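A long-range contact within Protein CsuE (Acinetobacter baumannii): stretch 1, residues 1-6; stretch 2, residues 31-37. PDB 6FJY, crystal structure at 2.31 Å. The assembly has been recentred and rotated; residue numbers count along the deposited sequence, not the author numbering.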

ATOM      1  N   ALA D   1     -18.974  28.357 -12.131  1.00 66.24           N
ATOM      2  CA  ALA D   1     -20.387  28.003 -12.039  1.00 65.21           C
ATOM      3  C   ALA D   1     -20.546  26.718 -11.225  1.00 62.45           C
ATOM      4  O   ALA D   1     -19.577  26.231 -10.639  1.00 51.29           O
ATOM      5  CB  ALA D   1     -20.985  27.852 -13.440  1.00 61.15           C
ATOM      6  N   CYS D   2     -21.760  26.177 -11.170  1.00 70.96           N
ATOM      7  CA  CYS D   2     -22.008  24.893 -10.519  1.00 76.07           C
ATOM      8  C   CYS D   2     -22.270  23.836 -11.586  1.00 68.11           C
ATOM      9  O   CYS D   2     -23.037  24.074 -12.522  1.00 62.39           O
ATOM     10  CB  CYS D   2     -23.193  24.957  -9.550  1.00 65.97           C
ATOM     11  SG  CYS D   2     -22.992  25.921  -8.047  1.00 51.77           S
ATOM     12  N   SER D   3     -21.634  22.671 -11.442  1.00 75.43           N
ATOM     13  CA  SER D   3     -21.777  21.587 -12.406  1.00 83.86           C
ATOM     14  C   SER D   3     -22.022  20.267 -11.692  1.00 82.36           C
ATOM     15  O   SER D   3     -21.629  20.068 -10.539  1.00 70.87           O
ATOM     16  CB  SER D   3     -20.542  21.433 -13.290  1.00 94.11           C
ATOM     17  OG  SER D   3     -19.498  20.795 -12.576  1.00100.45           O
ATOM     18  N   VAL D   4     -22.639  19.349 -12.426  1.00 70.43           N
ATOM     19  CA  VAL D   4     -23.038  18.046 -11.920  1.00 66.94           C
ATOM     20  C   VAL D   4     -22.358  16.967 -12.747  1.00 63.82           C
ATOM     21  O   VAL D   4     -22.356  17.022 -13.982  1.00 66.44           O
ATOM     22  CB  VAL D   4     -24.570  17.886 -11.951  1.00 80.04           C
ATOM     23  CG1 VAL D   4     -24.942  16.484 -12.333  1.00 93.27           C
ATOM     24  CG2 VAL D   4     -25.151  18.241 -10.603  1.00 57.35           C
ATOM     25  N   SER D   5     -21.793  15.981 -12.053  1.00 70.61           N
ATOM     26  CA  SER D   5     -20.953  14.956 -12.654  1.00 74.41           C
ATOM     27  C   SER D   5     -21.806  13.786 -13.142  1.00 78.22           C
ATOM     28  O   SER D   5     -22.410  13.070 -12.338  1.00 63.18           O
ATOM     29  CB  SER D   5     -19.914  14.481 -11.641  1.00 70.80           C
ATOM     30  OG  SER D   5     -19.132  13.435 -12.180  1.00 87.44           O
ATOM     31  N   ALA D   6     -21.834  13.582 -14.461  1.00 90.15           N
ATOM     32  CA  ALA D   6     -22.632  12.516 -15.057  1.00 84.14           C
ATOM     33  C   ALA D   6     -21.967  11.147 -14.971  1.00 85.25           C
ATOM     34  O   ALA D   6     -22.645  10.132 -15.156  1.00 72.06           O
ATOM     35  CB  ALA D   6     -22.928  12.844 -16.522  1.00 82.10           C
ATOM     36  N   SER D  31     -18.973  14.158  -4.289  1.00 66.76           N
ATOM     37  CA  SER D  31     -20.356  13.711  -4.201  1.00 65.39           C
ATOM     38  C   SER D  31     -21.034  13.654  -5.560  1.00 57.20           C
ATOM     39  O   SER D  31     -21.964  12.865  -5.753  1.00 56.89           O
ATOM     40  CB  SER D  31     -21.134  14.649  -3.287  1.00 58.76           C
ATOM     41  OG  SER D  31     -21.157  15.952  -3.853  1.00 58.57           O
ATOM     42  N   GLY D  32     -20.588  14.491  -6.497  1.00 71.39           N
ATOM     43  CA  GLY D  32     -21.230  14.681  -7.784  1.00 55.54           C
ATOM     44  C   GLY D  32     -21.562  16.136  -8.074  1.00 67.91           C
ATOM     45  O   GLY D  32     -21.653  16.525  -9.242  1.00 53.25           O
ATOM     46  N   LEU D  33     -21.745  16.937  -7.029  1.00 62.67           N
ATOM     47  CA  LEU D  33     -21.936  18.374  -7.169  1.00 65.27           C
ATOM     48  C   LEU D  33     -20.600  19.096  -6.983  1.00 67.11           C
ATOM     49  O   LEU D  33     -19.734  18.665  -6.217  1.00 71.05           O
ATOM     50  CB  LEU D  33     -22.969  18.887  -6.161  1.00 59.88           C
ATOM     51  CG  LEU D  33     -23.774  20.166  -6.434  1.00 68.17           C
ATOM     52  CD1 LEU D  33     -23.153  21.365  -5.763  1.00 75.99           C
ATOM     53  CD2 LEU D  33     -23.927  20.426  -7.923  1.00 66.72           C
ATOM     54  N   SER D  34     -20.435  20.186  -7.723  1.00 62.92           N
ATOM     55  CA  SER D  34     -19.263  21.040  -7.646  1.00 65.08           C
ATOM     56  C   SER D  34     -19.672  22.451  -8.038  1.00 68.04           C
ATOM     57  O   SER D  34     -20.516  22.632  -8.923  1.00 67.83           O
ATOM     58  CB  SER D  34     -18.133  20.540  -8.558  1.00 64.86           C
ATOM     59  OG  SER D  34     -17.506  19.384  -8.025  1.00 64.99           O
ATOM     60  N   CYS D  35     -19.079  23.443  -7.367  1.00 80.28           N
ATOM     61  CA  CYS D  35     -19.366  24.852  -7.622  1.00 72.83           C
ATOM     62  C   CYS D  35     -18.080  25.663  -7.526  1.00 74.42           C
ATOM     63  O   CYS D  35     -17.381  25.602  -6.510  1.00 61.31           O
ATOM     64  CB  CYS D  35     -20.407  25.391  -6.637  1.00 60.75           C
ATOM     65  SG  CYS D  35     -22.044  24.668  -6.763  1.00 50.28           S
ATOM     66  N   THR D  36     -17.769  26.402  -8.593  1.00 82.75           N
ATOM     67  CA  THR D  36     -16.695  27.384  -8.634  1.00 71.77           C
ATOM     68  C   THR D  36     -17.288  28.760  -8.925  1.00 69.61           C
ATOM     69  O   THR D  36     -18.324  28.878  -9.586  1.00 57.24           O
ATOM     70  CB  THR D  36     -15.650  27.050  -9.709  1.00 67.09           C
ATOM     71  OG1 THR D  36     -16.283  27.018 -10.995  1.00 57.72           O
ATOM     72  CG2 THR D  36     -14.986  25.710  -9.432  1.00 65.70           C
ATOM     73  N   GLY D  37     -16.627  29.802  -8.420  1.00 70.56           N
ATOM     74  CA  GLY D  37     -17.155  31.148  -8.545  1.00 72.13           C
ATOM     75  C   GLY D  37     -18.304  31.486  -7.618  1.00 69.72           C
ATOM     76  O   GLY D  37     -19.022  32.463  -7.863  1.00 51.57           O
TER

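Within residues 1-6 and 31-37 of Protein CsuE, strands 2-4 and 33-35 pair antiparallel, their N-to-C directions 160° apart and their axes approaching to 4.6 Å; the two stretches together bury 398 Å², both sides summed, in a contact built mainly from backbone hydrogen bonds and one disulfide. Ala1 opens the pairing opposite Thr36. Its N donates to Thr36 O (2.7 Å) and, weakly, to Thr36 OG1 (3.2 Å), while Thr36 N returns a nearly straight bond to Ala1 O (2.7 Å, 166°). Thr36, with chi1 in the p rotamer, thus offers Ala1 both a carbonyl and a hydroxyl. The methyl of Ala1 points away from the partner stretch, so this residue contributes through its backbone.

Cys2 faces Cys35 in a non-hydrogen-bonded pair, where the CA atoms of the two residues come within 3.9 Å. Both side chains lie on the same face of the sheet and both adopt the m rotamer, which brings Cys2 SG to 2.0 Å from Cys35 SG in a disulfide with chi3 of 110°. This covalent link ties the strands directly across the register. CA-H...O contacts flank it: Cys35 CA to Ala1 O (3.3 Å) and Cys2 CA to Ser34 O (3.1 Å).

Ser3 and Ser34 form the next, hydrogen-bonded pair. Ser3 N donates to Ser34 O (2.8 Å), and Ser34 N to Ser3 O over a longer, more bent path (3.1 Å, 137°). Their side chains occupy the face opposite the disulfide and do not bond to each other; Ser3 OG comes no closer than 4.3 Å to Ser34 CB. Ser3 is exposed, a setting that suits its small polar side chain, and Ser34 OG is hydrogen-bonded elsewhere in the structure.

Val4 returns to the disulfide face, opposite Leu33. Val4 CG2 packs 3.7 Å from Leu33 CD2, an apolar contact suited to two branched aliphatic side chains. The end of the buried Leu33 side chain reaches nearer to stretch 1, and Leu33 CD2 also lies 3.5 Å from Ser3 O. Val4 CA makes a further CA-H...O contact with Gly32 O (3.4 Å).

Ser5 extends the ladder beyond the strand: its N donates to Gly32 O (2.9 Å, 153°). Gly32 sits where the chain turns a corner, with phi/psi of 125°/-26°; a CB at these angles would jam against the preceding carbonyl oxygen, so glycine fits the bend. Ala6 points away and makes no contact, marking the end of the interface.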